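Local coordinates for protein succinate-semialdehyde dehydrogenase (Synechococcus, PDB 3VZ3) that probably oxidises succinic semialdehyde (4-oxobutanoic acid) to succinate with NADP as cofactor, as a member of the aldehyde dehydrogenase family, at residues 131-136 with 159-164; 261-266 with 306-311. The protein carries 1 engineered substitution. All coordinates share one frame; numbering follows the deposited sequence.

Contact 1 (131-136 with 159-164); sequences MPWNFP and ASNVPQ. With NAP (NADP nicotinamide-adenine-dinucleotide phosphate), chain D; SSN (4-oxobutanoic acid), chain C.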
loop_
_atom_site.group_PDB
_atom_site.type_symbol
_atom_site.label_atom_id
_atom_site.label_comp_id
_atom_site.label_asym_id
_atom_site.label_seq_id
_atom_site.Cartn_x
_atom_site.Cartn_y
_atom_site.Cartn_z
ATOM N N MET A 131 7.469 10.972 11.948
ATOM C CA MET A 131 6.635 12.175 11.840
ATOM C C MET A 131 7.479 13.453 11.781
ATOM O O MET A 131 8.626 13.454 12.226
ATOM C CB MET A 131 5.619 12.236 12.995
ATOM C CG MET A 131 4.540 11.135 12.947
ATOM S SD MET A 131 3.385 11.407 11.595
ATOM C CE MET A 131 2.969 9.716 11.110
ATOM N N PRO A 132 6.926 14.523 11.172
ATOM C CA PRO A 132 7.625 15.784 10.954
ATOM C C PRO A 132 7.295 16.848 12.012
ATOM O O PRO A 132 6.301 16.724 12.750
ATOM C CB PRO A 132 7.067 16.219 9.597
ATOM C CG PRO A 132 5.596 15.853 9.721
ATOM C CD PRO A 132 5.580 14.550 10.562
ATOM N N TRP A 133 8.101 17.902 12.052
ATOM C CA TRP A 133 7.963 18.951 13.063
ATOM C C TRP A 133 6.835 19.962 12.818
ATOM O O TRP A 133 6.498 20.716 13.730
ATOM C CB TRP A 133 9.305 19.700 13.273
ATOM C CG TRP A 133 9.877 20.158 11.981
ATOM C CD1 TRP A 133 10.850 19.533 11.250
ATOM C CD2 TRP A 133 9.457 21.297 11.200
ATOM N NE1 TRP A 133 11.078 20.222 10.079
ATOM C CE2 TRP A 133 10.229 21.296 10.018
ATOM C CE3 TRP A 133 8.504 22.313 11.387
ATOM C CZ2 TRP A 133 10.092 22.288 9.030
ATOM C CZ3 TRP A 133 8.355 23.292 10.395
ATOM C CH2 TRP A 133 9.142 23.264 9.230
ATOM N N ASN A 134 6.269 19.992 11.604
ATOM C CA ASN A 134 5.402 21.123 11.221
ATOM C C ASN A 134 4.003 21.136 11.841
ATOM O O ASN A 134 3.464 22.208 12.128
ATOM C CB ASN A 134 5.364 21.341 9.700
ATOM C CG ASN A 134 4.595 20.262 8.958
ATOM O OD1 ASN A 134 4.602 19.091 9.340
ATOM N ND2 ASN A 134 3.945 20.654 7.858
ATOM N N PHE A 135 3.447 19.942 12.061
ATOM C CA PHE A 135 2.209 19.761 12.824
ATOM C C PHE A 135 2.497 18.655 13.827
ATOM O O PHE A 135 2.064 17.513 13.644
ATOM C CB PHE A 135 1.021 19.416 11.908
ATOM C CG PHE A 135 0.577 20.570 11.063
ATOM C CD1 PHE A 135 1.154 20.796 9.819
ATOM C CD2 PHE A 135 -0.388 21.453 11.533
ATOM C CE1 PHE A 135 0.747 21.892 9.045
ATOM C CE2 PHE A 135 -0.802 22.544 10.770
ATOM C CZ PHE A 135 -0.224 22.765 9.531
ATOM N N PRO A 136 3.249 18.996 14.884
ATOM C CA PRO A 136 3.832 17.959 15.746
ATOM C C PRO A 136 2.841 17.190 16.596
ATOM O O PRO A 136 3.206 16.136 17.127
ATOM C CB PRO A 136 4.798 18.740 16.641
ATOM C CG PRO A 136 4.237 20.117 16.705
ATOM C CD PRO A 136 3.601 20.353 15.346
ATOM N N ALA A 159 10.311 14.098 14.745
ATOM C CA ALA A 159 11.422 14.965 14.332
ATOM C C ALA A 159 12.299 15.322 15.545
ATOM O O ALA A 159 11.802 15.492 16.665
ATOM C CB ALA A 159 10.870 16.229 13.634
ATOM N N SER A 160 13.614 15.413 15.330
ATOM C CA SER A 160 14.555 15.615 16.433
ATOM C C SER A 160 14.450 16.992 17.085
ATOM O O SER A 160 14.997 17.213 18.162
ATOM C CB SER A 160 15.994 15.373 15.963
ATOM O OG SER A 160 16.164 13.986 15.708
ATOM N N ASN A 161 13.751 17.913 16.429
ATOM C CA ASN A 161 13.573 19.256 16.960
ATOM C C ASN A 161 12.254 19.457 17.697
ATOM O O ASN A 161 11.989 20.553 18.190
ATOM C CB ASN A 161 13.728 20.311 15.849
ATOM C CG ASN A 161 12.793 20.079 14.672
ATOM O OD1 ASN A 161 12.661 18.967 14.173
ATOM N ND2 ASN A 161 12.183 21.162 14.183
ATOM N N VAL A 162 11.432 18.407 17.794
ATOM C CA VAL A 162 10.223 18.502 18.634
ATOM C C VAL A 162 10.124 17.385 19.704
ATOM O O VAL A 162 9.087 16.740 19.837
ATOM C CB VAL A 162 8.913 18.613 17.796
ATOM C CG1 VAL A 162 8.882 19.941 17.035
ATOM C CG2 VAL A 162 8.722 17.390 16.841
ATOM N N PRO A 163 11.206 17.173 20.469
ATOM C CA PRO A 163 11.193 16.082 21.459
ATOM C C PRO A 163 10.161 16.282 22.579
ATOM O O PRO A 163 9.558 15.307 23.050
ATOM C CB PRO A 163 12.611 16.113 22.034
ATOM C CG PRO A 163 13.080 17.518 21.833
ATOM C CD PRO A 163 12.476 17.928 20.500
ATOM N N GLN A 164 9.957 17.518 23.016
ATOM C CA GLN A 164 8.936 17.776 24.033
ATOM C C GLN A 164 7.530 17.473 23.520
ATOM O O GLN A 164 6.695 16.957 24.273
ATOM C CB GLN A 164 9.015 19.213 24.539
ATOM C CG GLN A 164 10.284 19.480 25.340
ATOM C CD GLN A 164 10.278 20.856 25.964
ATOM O OE1 GLN A 164 9.367 21.199 26.729
ATOM N NE2 GLN A 164 11.285 21.660 25.635
HETATM P PA NAP D . 11.875 15.469 6.986
HETATM O O1A NAP D . 13.278 15.962 7.005
HETATM O O2A NAP D . 11.582 14.467 5.935
HETATM O O5B NAP D . 11.531 14.891 8.458
HETATM C C5B NAP D . 10.365 14.130 8.709
HETATM C C4B NAP D . 10.756 12.980 9.637
HETATM O O4B NAP D . 11.610 12.072 8.948
HETATM C C3B NAP D . 11.542 13.429 10.861
HETATM O O3B NAP D . 11.139 12.595 11.926
HETATM C C2B NAP D . 12.994 13.173 10.476
HETATM O O2B NAP D . 13.836 12.919 11.575
HETATM C C1B NAP D . 12.835 11.913 9.650
HETATM N N9A NAP D . 13.890 11.624 8.659
HETATM C C8A NAP D . 14.661 12.484 7.908
HETATM N N7A NAP D . 15.475 11.730 7.111
HETATM C C5A NAP D . 15.219 10.416 7.346
HETATM C C6A NAP D . 15.737 9.231 6.825
HETATM N N6A NAP D . 16.692 9.259 5.893
HETATM N N1A NAP D . 15.254 8.018 7.283
HETATM C C2A NAP D . 14.259 7.966 8.248
HETATM N N3A NAP D . 13.749 9.145 8.764
HETATM C C4A NAP D . 14.223 10.343 8.314
HETATM O O3 NAP D . 10.805 16.656 6.805
HETATM P PN NAP D . 10.936 18.257 6.908
HETATM O O1N NAP D . 11.870 18.593 8.005
HETATM O O2N NAP D . 11.210 18.786 5.542
HETATM O O5D NAP D . 9.406 18.563 7.326
HETATM C C5D NAP D . 8.525 19.172 6.401
HETATM C C4D NAP D . 8.040 18.216 5.318
HETATM O O4D NAP D . 6.923 17.501 5.785
HETATM C C3D NAP D . 7.550 18.943 4.070
HETATM O O3D NAP D . 8.541 19.026 3.071
HETATM C C2D NAP D . 6.419 18.089 3.566
HETATM O O2D NAP D . 6.981 17.316 2.537
HETATM C C1D NAP D . 6.095 17.132 4.695
HETATM N N1N NAP D . 4.683 17.049 5.132
HETATM C C2N NAP D . 3.746 16.301 4.449
HETATM C C3N NAP D . 2.426 16.244 4.918
HETATM C C7N NAP D . 1.349 15.397 4.288
HETATM O O7N NAP D . 0.231 15.044 5.084
HETATM N N7N NAP D . 1.446 15.001 3.018
HETATM C C4N NAP D . 2.091 16.921 6.080
HETATM C C5N NAP D . 3.054 17.643 6.776
HETATM C C6N NAP D . 4.353 17.695 6.294
HETATM P P2B NAP D . 14.955 13.983 12.072
HETATM O O1X NAP D . 15.701 13.320 13.204
HETATM O O2X NAP D . 14.271 15.247 12.521
HETATM O O3X NAP D . 15.855 14.284 10.881
HETATM C C1 SSN C . -2.777 18.884 7.169
HETATM O O1 SSN C . -3.129 20.027 7.569
HETATM C C2 SSN C . -1.560 18.717 6.294
HETATM O O2 SSN C . -3.383 17.847 7.463
HETATM C C3 SSN C . -0.365 19.192 7.101
HETATM C C4 SSN C . 0.391 20.208 6.275
HETATM O O4 SSN C . 1.596 20.095 6.136
#

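Contact 2 (261-266 with 306-311); sequences NGQSAI and PLATEG. Engineered in segment 261-266: Ala265 (natural residue Cys). With SSN (4-oxobutanoic acid), chain C; NAP (NADP nicotinamide-adenine-dinucleotide phosphate), chain D.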
loop_
_atom_site.group_PDB
_atom_site.type_symbol
_atom_site.label_atom_id
_atom_site.label_comp_id
_atom_site.label_asym_id
_atom_site.label_seq_id
_atom_site.Cartn_x
_atom_site.Cartn_y
_atom_site.Cartn_z
ATOM N N ASN A 261 3.311 29.588 9.325
ATOM C CA ASN A 261 4.446 30.323 8.763
ATOM C C ASN A 261 4.885 29.788 7.387
ATOM O O ASN A 261 6.071 29.796 7.060
ATOM C CB ASN A 261 5.603 30.354 9.776
ATOM C CG ASN A 261 5.140 30.788 11.161
ATOM O OD1 ASN A 261 4.241 31.634 11.286
ATOM N ND2 ASN A 261 5.726 30.196 12.210
ATOM N N GLY A 262 3.908 29.333 6.593
ATOM C CA GLY A 262 4.166 28.788 5.262
ATOM C C GLY A 262 4.548 27.316 5.197
ATOM O O GLY A 262 4.673 26.738 4.110
ATOM N N GLN A 263 4.715 26.710 6.363
ATOM C CA GLN A 263 5.304 25.381 6.452
ATOM C C GLN A 263 4.212 24.322 6.474
ATOM O O GLN A 263 4.024 23.607 7.463
ATOM C CB GLN A 263 6.215 25.301 7.678
ATOM C CG GLN A 263 7.370 26.315 7.652
ATOM C CD GLN A 263 7.876 26.634 9.047
ATOM O OE1 GLN A 263 7.095 26.899 9.972
ATOM N NE2 GLN A 263 9.182 26.601 9.205
ATOM N N SER A 264 3.487 24.230 5.364
ATOM C CA SER A 264 2.429 23.226 5.230
ATOM C C SER A 264 2.600 22.547 3.886
ATOM O O SER A 264 2.797 23.216 2.865
ATOM C CB SER A 264 1.042 23.866 5.304
ATOM O OG SER A 264 0.024 22.908 5.016
ATOM N N ALA A 265 2.455 21.232 3.892
ATOM C CA ALA A 265 2.510 20.452 2.670
ATOM C C ALA A 265 1.349 20.827 1.745
ATOM O O ALA A 265 1.496 20.712 0.529
ATOM C CB ALA A 265 2.457 18.990 2.986
ATOM N N ILE A 266 0.223 21.281 2.321
ATOM C CA ILE A 266 -0.941 21.715 1.525
ATOM C C ILE A 266 -1.125 23.228 1.494
ATOM O O ILE A 266 -2.234 23.727 1.280
ATOM C CB ILE A 266 -2.255 21.006 1.947
ATOM C CG1 ILE A 266 -2.517 21.164 3.460
ATOM C CG2 ILE A 266 -2.189 19.533 1.521
ATOM C CD1 ILE A 266 -3.894 20.613 3.917
ATOM N N PRO A 306 8.643 32.826 13.394
ATOM C CA PRO A 306 9.876 32.460 12.699
ATOM C C PRO A 306 9.694 31.119 12.004
ATOM O O PRO A 306 8.813 30.347 12.388
ATOM C CB PRO A 306 10.888 32.306 13.840
ATOM C CG PRO A 306 10.048 31.848 15.018
ATOM C CD PRO A 306 8.713 32.555 14.845
ATOM N N LEU A 307 10.517 30.835 10.994
ATOM C CA LEU A 307 10.590 29.487 10.446
ATOM C C LEU A 307 11.182 28.542 11.508
ATOM O O LEU A 307 11.823 28.991 12.457
ATOM C CB LEU A 307 11.402 29.458 9.148
ATOM C CG LEU A 307 10.849 30.331 8.023
ATOM C CD1 LEU A 307 11.835 30.323 6.829
ATOM C CD2 LEU A 307 9.454 29.864 7.606
ATOM N N ALA A 308 10.957 27.237 11.352
ATOM C CA ALA A 308 11.196 26.308 12.467
ATOM C C ALA A 308 12.661 26.096 12.842
ATOM O O ALA A 308 12.980 25.797 14.004
ATOM C CB ALA A 308 10.533 24.973 12.192
ATOM N N THR A 309 13.548 26.197 11.859
ATOM C CA THR A 309 14.977 25.940 12.108
ATOM C C THR A 309 15.848 26.801 11.227
ATOM O O THR A 309 15.394 27.351 10.227
ATOM C CB THR A 309 15.388 24.463 11.818
ATOM O OG1 THR A 309 15.402 24.245 10.396
ATOM C CG2 THR A 309 14.427 23.462 12.481
ATOM N N GLU A 310 17.119 26.894 11.600
ATOM C CA GLU A 310 18.091 27.612 10.777
ATOM C C GLU A 310 18.185 27.032 9.346
ATOM O O GLU A 310 18.304 27.782 8.375
ATOM C CB GLU A 310 19.457 27.589 11.457
ATOM C CG GLU A 310 20.469 28.559 10.835
ATOM C CD GLU A 310 21.673 28.816 11.731
ATOM O OE1 GLU A 310 21.901 28.039 12.687
ATOM O OE2 GLU A 310 22.389 29.807 11.473
ATOM N N GLY A 311 18.154 25.702 9.229
ATOM C CA GLY A 311 18.174 25.022 7.919
ATOM C C GLY A 311 17.021 25.391 6.991
ATOM O O GLY A 311 17.218 25.638 5.802
HETATM C C1 SSN C . -2.777 18.884 7.169
HETATM O O1 SSN C . -3.129 20.027 7.569
HETATM C C2 SSN C . -1.560 18.717 6.294
HETATM O O2 SSN C . -3.383 17.847 7.463
HETATM C C3 SSN C . -0.365 19.192 7.101
HETATM C C4 SSN C . 0.391 20.208 6.275
HETATM O O4 SSN C . 1.596 20.095 6.136
HETATM P PA NAP D . 11.875 15.469 6.986
HETATM O O1A NAP D . 13.278 15.962 7.005
HETATM O O2A NAP D . 11.582 14.467 5.935
HETATM O O5B NAP D . 11.531 14.891 8.458
HETATM C C5B NAP D . 10.365 14.130 8.709
HETATM C C4B NAP D . 10.756 12.980 9.637
HETATM O O4B NAP D . 11.610 12.072 8.948
HETATM C C3B NAP D . 11.542 13.429 10.861
HETATM O O3B NAP D . 11.139 12.595 11.926
HETATM C C2B NAP D . 12.994 13.173 10.476
HETATM O O2B NAP D . 13.836 12.919 11.575
HETATM C C1B NAP D . 12.835 11.913 9.650
HETATM N N9A NAP D . 13.890 11.624 8.659
HETATM C C8A NAP D . 14.661 12.484 7.908
HETATM N N7A NAP D . 15.475 11.730 7.111
HETATM C C5A NAP D . 15.219 10.416 7.346
HETATM C C6A NAP D . 15.737 9.231 6.825
HETATM N N6A NAP D . 16.692 9.259 5.893
HETATM N N1A NAP D . 15.254 8.018 7.283
HETATM C C2A NAP D . 14.259 7.966 8.248
HETATM N N3A NAP D . 13.749 9.145 8.764
HETATM C C4A NAP D . 14.223 10.343 8.314
HETATM O O3 NAP D . 10.805 16.656 6.805
HETATM P PN NAP D . 10.936 18.257 6.908
HETATM O O1N NAP D . 11.870 18.593 8.005
HETATM O O2N NAP D . 11.210 18.786 5.542
HETATM O O5D NAP D . 9.406 18.563 7.326
HETATM C C5D NAP D . 8.525 19.172 6.401
HETATM C C4D NAP D . 8.040 18.216 5.318
HETATM O O4D NAP D . 6.923 17.501 5.785
HETATM C C3D NAP D . 7.550 18.943 4.070
HETATM O O3D NAP D . 8.541 19.026 3.071
HETATM C C2D NAP D . 6.419 18.089 3.566
HETATM O O2D NAP D . 6.981 17.316 2.537
HETATM C C1D NAP D . 6.095 17.132 4.695
HETATM N N1N NAP D . 4.683 17.049 5.132
HETATM C C2N NAP D . 3.746 16.301 4.449
HETATM C C3N NAP D . 2.426 16.244 4.918
HETATM C C7N NAP D . 1.349 15.397 4.288
HETATM O O7N NAP D . 0.231 15.044 5.084
HETATM N N7N NAP D . 1.446 15.001 3.018
HETATM C C4N NAP D . 2.091 16.921 6.080
HETATM C C5N NAP D . 3.054 17.643 6.776
HETATM C C6N NAP D . 4.353 17.695 6.294
HETATM P P2B NAP D . 14.955 13.983 12.072
HETATM O O1X NAP D . 15.701 13.320 13.204
HETATM O O2X NAP D . 14.271 15.247 12.521
HETATM O O3X NAP D . 15.855 14.284 10.881
HETATM O O HOH W 1 7.644 27.907 12.484
#

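Contact 1 (131-136 with 159-164)
Trp133 meets Ala159, Asn161 and Val162 with the root of its side chain and the cofactor with its indole nitrogen. Trp133 CB lies 3.8 Å from both Ala159 CB and Val162 CG1, and touches the Asn161 amide. CG sits between the backbone N and the carbonyl carbon (chi1 51°), which turns the indole back beside Asn161. Trp133 CG is 3.3 Å from Asn161 ND2, and CD1 meets Asn161 OD1. Ring and amide planes stand 70° apart, and the amide comes in obliquely. Further out, Trp133 NE1 donates a bent hydrogen bond, 2.8 Å long, to NAP O1N on the pyrophosphate. That oxygen lies at the ring edge. The far rim of the six-membered ring packs on Ala308 and Gln263.

Nearby, Pro136 CB packs loosely on Val162 CG2. The second segment holds the adenosine side of the cofactor: Ser160 N and Ser160 OG both bond the 2'-phosphate, the group that sets NADP apart from NAD. The N-H to O2X bond is nearly straight (169°). Met131 O accepts from O3B, a hydroxyl of the adenosine ribose, and Asn134 ND2 donates a hydrogen bond to the substrate aldehyde oxygen O4 at 3.0 Å.

The first segment lies between strand 116-130 and helix 138-149. The second is a type I turn from Ala159 to Val162, following strand 153-157 and leading into helix 163-176. Helix 65-76 touches Pro136 and Val162.

Contact 2 (261-266 with 306-311)
Asn261 and Gln263 reach across to the backbone of Pro306, Leu307 and Ala308. Water 1 accepts from Asn261 ND2 at 3.0 Å. Its geometry also fits donation to Pro306 O, though other acceptors compete for its protons. Asn261 also bonds beyond the two segments: OD1 takes the backbone N-H of Gly305, just before the second segment, and ND2 donates to Gly77 O. This fixes the amide at both ends. The amide of Gln263 lies against Leu307 and Ala308, and its orientation is uncertain.

Van der Waals contact comes mainly from Leu307. Its methyl CD2 rests on a polar surface, 3.4 Å from Asn261 O, and also comes close to the side chain of Gln263. With CG anti to the carbonyl carbon (chi1 -60°), CD1 continues the extended line and CD2 is the branch brought against Asn261 and Gln263. The Gln263 chain crosses Leu307 at a slant.

Within the first segment, Gln263 is the centre of an inverse gamma turn. An ST turn follows, in which Ile266 N donates to Ser264 OG at 3.2 Å. In the second segment Thr309 is the N-cap of helix 310-326, and its OG1 accepts from Ile312 N.

Ligand contacts fall at the far end of 261-266. The backbone N of Ala265 gives a fairly straight bond (164°) to the aldehyde oxygen O4, 2.7 Å away. Ala265 CB lies 3.3 Å from C2N of the nicotinamide. Ala265 is engineered and replaces the natural cysteine, which in this family is the catalytic nucleophile. The N-H bond to O4 matches half of the oxyanion hole known from aldehyde dehydrogenases and would probably polarise the carbonyl and steady the charge that builds on its oxygen.

Overall arrangement
Both contacts are buried, and both touch NADP and the substrate. They follow one another along the chain, with centres about 12 Å apart, and they meet directly: Asn134 ND2 probably bonds Gln263 O. Contact 1 joins two loops that follow strands of the sheet containing 116-130 and 153-157. Its packing combines apolar side chains with one amide against the indole, and other polar groups turn to the cofactor. Contact 2 joins the loop before strand 270-274, in the seven-stranded sheet, to the start of helix 310-326. Amides and a water mark it. Segments 131-136 and 261-266 together line the substrate's aldehyde end.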